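Local structure of putative phophotriesterase (Proteus mirabilis, 3RHG) at residues 39-50 / 56-67. The protein is a zinc-binding amidohydrolase of the phosphotriesterase family that probably hydrolyses ester bonds, with two metal ions in each subunit. Numbering follows the deposited sequence. Where two conformers were deposited one is given.
Sequences YEFSHVLVDKKV and WGLKYDPYCCCD
Asp61 holds its CG anti to the backbone N (chi1 -162°) and Ser42 turns OG back beside its own backbone N, a pairing that brings Ser42 OG within 2.6 Å of Asp61 OD2. Both belong to the long excursion that follows strand 19-24, the first strand of the (beta/alpha)8 barrel of this amidohydrolase. Ser42 OG donates to the anti lone pair of OD2 and accepts from Tyr39 N, while OD2 also takes the backbone N-H of Phe38; the buried carboxylate thus ties down the start of segment 39-50.

Beside this polar group lies an apolar layer. Leu45 packs CD1 on the backbone of Gly57, with Leu45 CD1 3.6 Å from Gly57 C, while its CD2 lies near the Trp56 indole, 4.3 Å from Trp56 CZ2. The Phe41 and Trp56 side chains run alongside each other with opposite headings, their planes inclined at 56° and Phe41 CD1 3.7 Å from Trp56 CZ3; Val44 CG2 meets the same indole at its edge. The second subunit packs on this end, with its Asn314 on Phe41 and its Asn307 on Trp56.

Farther along, the backbones draw together: Cys66 N donates to Val46 O at 3.1 Å, and Val46 CA makes a CA-H...O contact with Cys64 O. One water donates to Val46 O and Lys48 O and accepts from Asp67 N, bridging the two segments. Val50 CG1 packs on Leu58 CD1 at 3.8 Å. The Asp67 carboxylate divides its work, OD1 forming a salt bridge with Lys298 while Asp67 OD2 receives the N-H of Val50, 2.8 Å from Val50 N, on its anti side and 17° out of the carboxylate plane.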
loop_
_atom_site.group_PDB
_atom_site.type_symbol
_atom_site.label_atom_id
_atom_site.label_comp_id
_atom_site.label_asym_id
_atom_site.label_seq_id
_atom_site.Cartn_x
_atom_site.Cartn_y
_atom_site.Cartn_z
ATOM N N TYR A 39 -14.840 6.478 -10.012
ATOM C CA TYR A 39 -14.632 7.730 -9.286
ATOM C C TYR A 39 -14.361 8.847 -10.267
ATOM O O TYR A 39 -14.053 8.600 -11.435
ATOM C CB TYR A 39 -13.398 7.623 -8.381
ATOM C CG TYR A 39 -13.427 6.568 -7.295
ATOM C CD1 TYR A 39 -14.106 6.779 -6.094
ATOM C CD2 TYR A 39 -12.738 5.376 -7.460
ATOM C CE1 TYR A 39 -14.107 5.808 -5.079
ATOM C CE2 TYR A 39 -12.720 4.407 -6.469
ATOM C CZ TYR A 39 -13.404 4.623 -5.280
ATOM O OH TYR A 39 -13.369 3.649 -4.316
ATOM N N GLU A 40 -14.426 10.082 -9.768
ATOM C CA GLU A 40 -14.209 11.264 -10.592
ATOM C C GLU A 40 -12.827 11.221 -11.231
ATOM O O GLU A 40 -12.643 11.674 -12.360
ATOM C CB GLU A 40 -14.399 12.544 -9.764
ATOM C CG GLU A 40 -14.359 13.842 -10.588
ATOM C CD GLU A 40 -14.902 15.049 -9.830
ATOM O OE1 GLU A 40 -15.254 14.896 -8.639
ATOM O OE2 GLU A 40 -14.981 16.152 -10.423
ATOM N N PHE A 41 -11.856 10.654 -10.518
ATOM C CA PHE A 41 -10.484 10.637 -11.024
ATOM C C PHE A 41 -10.218 9.503 -12.024
ATOM O O PHE A 41 -9.244 9.555 -12.767
ATOM C CB PHE A 41 -9.473 10.563 -9.871
ATOM C CG PHE A 41 -9.504 9.260 -9.128
ATOM C CD1 PHE A 41 -8.883 8.134 -9.652
ATOM C CD2 PHE A 41 -10.174 9.147 -7.906
ATOM C CE1 PHE A 41 -8.892 6.928 -8.947
ATOM C CE2 PHE A 41 -10.218 7.927 -7.226
ATOM C CZ PHE A 41 -9.574 6.822 -7.756
ATOM N N SER A 42 -11.083 8.494 -12.051
ATOM C CA SER A 42 -10.803 7.250 -12.786
ATOM C C SER A 42 -10.769 7.415 -14.302
ATOM O O SER A 42 -10.108 6.651 -15.002
ATOM C CB SER A 42 -11.852 6.182 -12.463
ATOM O OG SER A 42 -12.036 6.012 -11.079
ATOM N N HIS A 43 -11.492 8.401 -14.815
ATOM C CA HIS A 43 -11.656 8.555 -16.261
ATOM C C HIS A 43 -10.322 8.615 -16.988
ATOM O O HIS A 43 -10.182 8.099 -18.112
ATOM C CB HIS A 43 -12.476 9.807 -16.585
ATOM C CG HIS A 43 -11.740 11.092 -16.355
ATOM N ND1 HIS A 43 -11.670 11.702 -15.120
ATOM C CD2 HIS A 43 -11.042 11.884 -17.204
ATOM C CE1 HIS A 43 -10.964 12.814 -15.219
ATOM N NE2 HIS A 43 -10.570 12.948 -16.472
ATOM N N VAL A 44 -9.335 9.248 -16.354
ATOM C CA VAL A 44 -8.014 9.399 -16.966
ATOM C C VAL A 44 -7.254 8.076 -17.084
ATOM O O VAL A 44 -6.308 7.972 -17.868
ATOM C CB VAL A 44 -7.116 10.437 -16.229
ATOM C CG1 VAL A 44 -7.861 11.755 -16.013
ATOM C CG2 VAL A 44 -6.584 9.873 -14.914
ATOM N N LEU A 45 -7.669 7.073 -16.309
ATOM C CA LEU A 45 -6.975 5.776 -16.287
ATOM C C LEU A 45 -7.393 4.879 -17.433
ATOM O O LEU A 45 -6.653 3.975 -17.832
ATOM C CB LEU A 45 -7.263 5.024 -14.977
ATOM C CG LEU A 45 -6.914 5.734 -13.664
ATOM C CD1 LEU A 45 -7.412 4.918 -12.476
ATOM C CD2 LEU A 45 -5.407 6.009 -13.548
ATOM N N VAL A 46 -8.593 5.116 -17.944
ATOM C CA VAL A 46 -9.276 4.131 -18.770
ATOM C C VAL A 46 -8.476 3.701 -19.991
ATOM O O VAL A 46 -8.351 2.491 -20.271
ATOM C CB VAL A 46 -10.685 4.630 -19.163
ATOM C CG1 VAL A 46 -11.306 3.724 -20.223
ATOM C CG2 VAL A 46 -11.568 4.693 -17.916
ATOM N N ASP A 47 -7.917 4.682 -20.699
ATOM C CA ASP A 47 -7.243 4.416 -21.971
ATOM C C ASP A 47 -5.729 4.465 -21.883
ATOM O O ASP A 47 -5.055 4.452 -22.910
ATOM C CB ASP A 47 -7.720 5.403 -23.044
ATOM C CG ASP A 47 -9.155 5.161 -23.455
ATOM O OD1 ASP A 47 -9.570 3.980 -23.505
ATOM O OD2 ASP A 47 -9.869 6.150 -23.730
ATOM N N LYS A 48 -5.192 4.533 -20.667
ATOM C CA LYS A 48 -3.746 4.607 -20.491
ATOM C C LYS A 48 -3.114 3.228 -20.403
ATOM O O LYS A 48 -3.744 2.275 -19.951
ATOM C CB LYS A 48 -3.379 5.435 -19.257
ATOM C CG LYS A 48 -3.529 6.946 -19.465
ATOM C CD LYS A 48 -3.012 7.722 -18.261
ATOM C CE LYS A 48 -2.882 9.193 -18.579
ATOM N NZ LYS A 48 -4.026 9.684 -19.411
ATOM N N LYS A 49 -1.869 3.134 -20.856
ATOM C CA LYS A 49 -1.061 1.949 -20.630
ATOM C C LYS A 49 -0.638 1.923 -19.168
ATOM O O LYS A 49 -0.315 2.956 -18.570
ATOM C CB LYS A 49 0.177 1.943 -21.540
ATOM C CG LYS A 49 -0.008 1.238 -22.888
ATOM C CD LYS A 49 -1.385 1.507 -23.500
ATOM C CE LYS A 49 -1.420 1.216 -25.000
ATOM N NZ LYS A 49 -1.577 -0.233 -25.309
ATOM N N VAL A 50 -0.664 0.746 -18.572
ATOM C CA VAL A 50 -0.202 0.624 -17.196
ATOM C C VAL A 50 1.291 0.958 -17.085
ATOM O O VAL A 50 2.126 0.445 -17.851
ATOM C CB VAL A 50 -0.489 -0.780 -16.626
ATOM C CG1 VAL A 50 0.065 -0.897 -15.196
ATOM C CG2 VAL A 50 -1.987 -1.044 -16.660
ATOM N N TRP A 56 -0.973 5.458 -8.590
ATOM C CA TRP A 56 -1.747 6.290 -7.673
ATOM C C TRP A 56 -3.245 6.024 -7.849
ATOM O O TRP A 56 -4.007 6.021 -6.874
ATOM C CB TRP A 56 -1.433 7.789 -7.876
ATOM C CG TRP A 56 -1.783 8.325 -9.260
ATOM C CD1 TRP A 56 -0.934 8.492 -10.316
ATOM C CD2 TRP A 56 -3.072 8.774 -9.714
ATOM N NE1 TRP A 56 -1.611 8.998 -11.405
ATOM C CE2 TRP A 56 -2.922 9.184 -11.061
ATOM C CE3 TRP A 56 -4.338 8.873 -9.113
ATOM C CZ2 TRP A 56 -3.985 9.680 -11.815
ATOM C CZ3 TRP A 56 -5.396 9.370 -9.870
ATOM C CH2 TRP A 56 -5.211 9.757 -11.204
ATOM N N GLY A 57 -3.653 5.787 -9.092
ATOM C CA GLY A 57 -5.063 5.605 -9.423
ATOM C C GLY A 57 -5.494 4.152 -9.533
ATOM O O GLY A 57 -6.612 3.798 -9.125
ATOM N N LEU A 58 -4.631 3.314 -10.112
ATOM C CA LEU A 58 -4.973 1.915 -10.323
ATOM C C LEU A 58 -5.155 1.191 -8.988
ATOM O O LEU A 58 -5.856 0.187 -8.910
ATOM C CB LEU A 58 -3.899 1.208 -11.156
ATOM C CG LEU A 58 -3.803 1.661 -12.620
ATOM C CD1 LEU A 58 -2.616 0.987 -13.315
ATOM C CD2 LEU A 58 -5.113 1.396 -13.375
ATOM N N LYS A 59 -4.519 1.692 -7.933
ATOM C CA LYS A 59 -4.653 1.097 -6.607
ATOM C C LYS A 59 -6.042 1.290 -6.000
ATOM O O LYS A 59 -6.347 0.686 -4.964
ATOM C CB LYS A 59 -3.582 1.627 -5.648
ATOM C CG LYS A 59 -2.234 0.938 -5.809
ATOM C CD LYS A 59 -1.232 1.402 -4.756
ATOM C CE LYS A 59 0.136 0.774 -4.998
ATOM N NZ LYS A 59 0.083 -0.715 -5.083
ATOM N N TYR A 60 -6.874 2.114 -6.651
ATOM C CA TYR A 60 -8.251 2.386 -6.191
ATOM C C TYR A 60 -9.317 2.026 -7.224
ATOM O O TYR A 60 -10.470 1.816 -6.875
ATOM C CB TYR A 60 -8.399 3.827 -5.610
ATOM C CG TYR A 60 -7.537 3.895 -4.393
ATOM C CD1 TYR A 60 -8.000 3.417 -3.157
ATOM C CD2 TYR A 60 -6.202 4.258 -4.496
ATOM C CE1 TYR A 60 -7.164 3.381 -2.046
ATOM C CE2 TYR A 60 -5.364 4.214 -3.390
ATOM C CZ TYR A 60 -5.846 3.771 -2.179
ATOM O OH TYR A 60 -4.993 3.702 -1.101
ATOM N N ASP A 61 -8.923 1.931 -8.495
ATOM C CA ASP A 61 -9.864 1.559 -9.545
ATOM C C ASP A 61 -9.128 0.749 -10.604
ATOM O O ASP A 61 -8.900 1.209 -11.727
ATOM C CB ASP A 61 -10.518 2.817 -10.120
ATOM C CG ASP A 61 -11.796 2.514 -10.885
ATOM O OD1 ASP A 61 -12.079 1.320 -11.125
ATOM O OD2 ASP A 61 -12.505 3.478 -11.259
ATOM N N PRO A 62 -8.704 -0.469 -10.229
ATOM C CA PRO A 62 -7.900 -1.279 -11.142
ATOM C C PRO A 62 -8.652 -1.721 -12.402
ATOM O O PRO A 62 -8.046 -1.852 -13.475
ATOM C CB PRO A 62 -7.554 -2.519 -10.296
ATOM C CG PRO A 62 -8.645 -2.572 -9.223
ATOM C CD PRO A 62 -8.885 -1.119 -8.913
ATOM N N TYR A 63 -9.956 -1.950 -12.269
ATOM C CA TYR A 63 -10.722 -2.640 -13.309
ATOM C C TYR A 63 -11.233 -1.730 -14.421
ATOM O O TYR A 63 -11.797 -2.220 -15.405
ATOM C CB TYR A 63 -11.914 -3.376 -12.687
ATOM C CG TYR A 63 -11.549 -4.479 -11.705
ATOM C CD1 TYR A 63 -10.368 -5.209 -11.836
ATOM C CD2 TYR A 63 -12.401 -4.800 -10.654
ATOM C CE1 TYR A 63 -10.052 -6.231 -10.945
ATOM C CE2 TYR A 63 -12.096 -5.825 -9.750
ATOM C CZ TYR A 63 -10.922 -6.533 -9.894
ATOM O OH TYR A 63 -10.635 -7.533 -8.984
ATOM N N CYS A 64 -11.041 -0.420 -14.287
ATOM C CA CYS A 64 -11.522 0.523 -15.316
ATOM C C CYS A 64 -10.485 0.730 -16.421
ATOM O O CYS A 64 -10.772 1.335 -17.453
ATOM C CB CYS A 64 -11.882 1.879 -14.705
ATOM S SG CYS A 64 -10.437 2.920 -14.302
ATOM N N CYS A 65 -9.272 0.238 -16.195
ATOM C CA CYS A 65 -8.162 0.470 -17.129
ATOM C C CYS A 65 -8.028 -0.715 -18.095
ATOM O O CYS A 65 -7.626 -1.809 -17.706
ATOM C CB CYS A 65 -6.862 0.692 -16.342
ATOM S SG CYS A 65 -5.359 0.818 -17.324
ATOM N N CYS A 66 -8.347 -0.507 -19.363
ATOM C CA CYS A 66 -8.352 -1.602 -20.333
ATOM C C CYS A 66 -7.030 -2.369 -20.387
ATOM O O CYS A 66 -7.007 -3.599 -20.389
ATOM C CB CYS A 66 -8.693 -1.068 -21.725
ATOM S SG CYS A 66 -10.295 -0.263 -21.816
ATOM N N ASP A 67 -5.924 -1.637 -20.471
ATOM C CA ASP A 67 -4.611 -2.272 -20.600
ATOM C C ASP A 67 -4.323 -3.167 -19.395
ATOM O O ASP A 67 -3.698 -4.235 -19.522
ATOM C CB ASP A 67 -3.508 -1.224 -20.740
ATOM C CG ASP A 67 -2.132 -1.843 -20.922
ATOM O OD1 ASP A 67 -1.962 -2.676 -21.851
ATOM O OD2 ASP A 67 -1.217 -1.495 -20.140
HETATM O O HOH W 1 -11.372 1.715 -4.223
HETATM O O HOH W 2 -5.961 1.223 -20.983
HETATM O O HOH W 3 0.452 -2.109 -23.671
#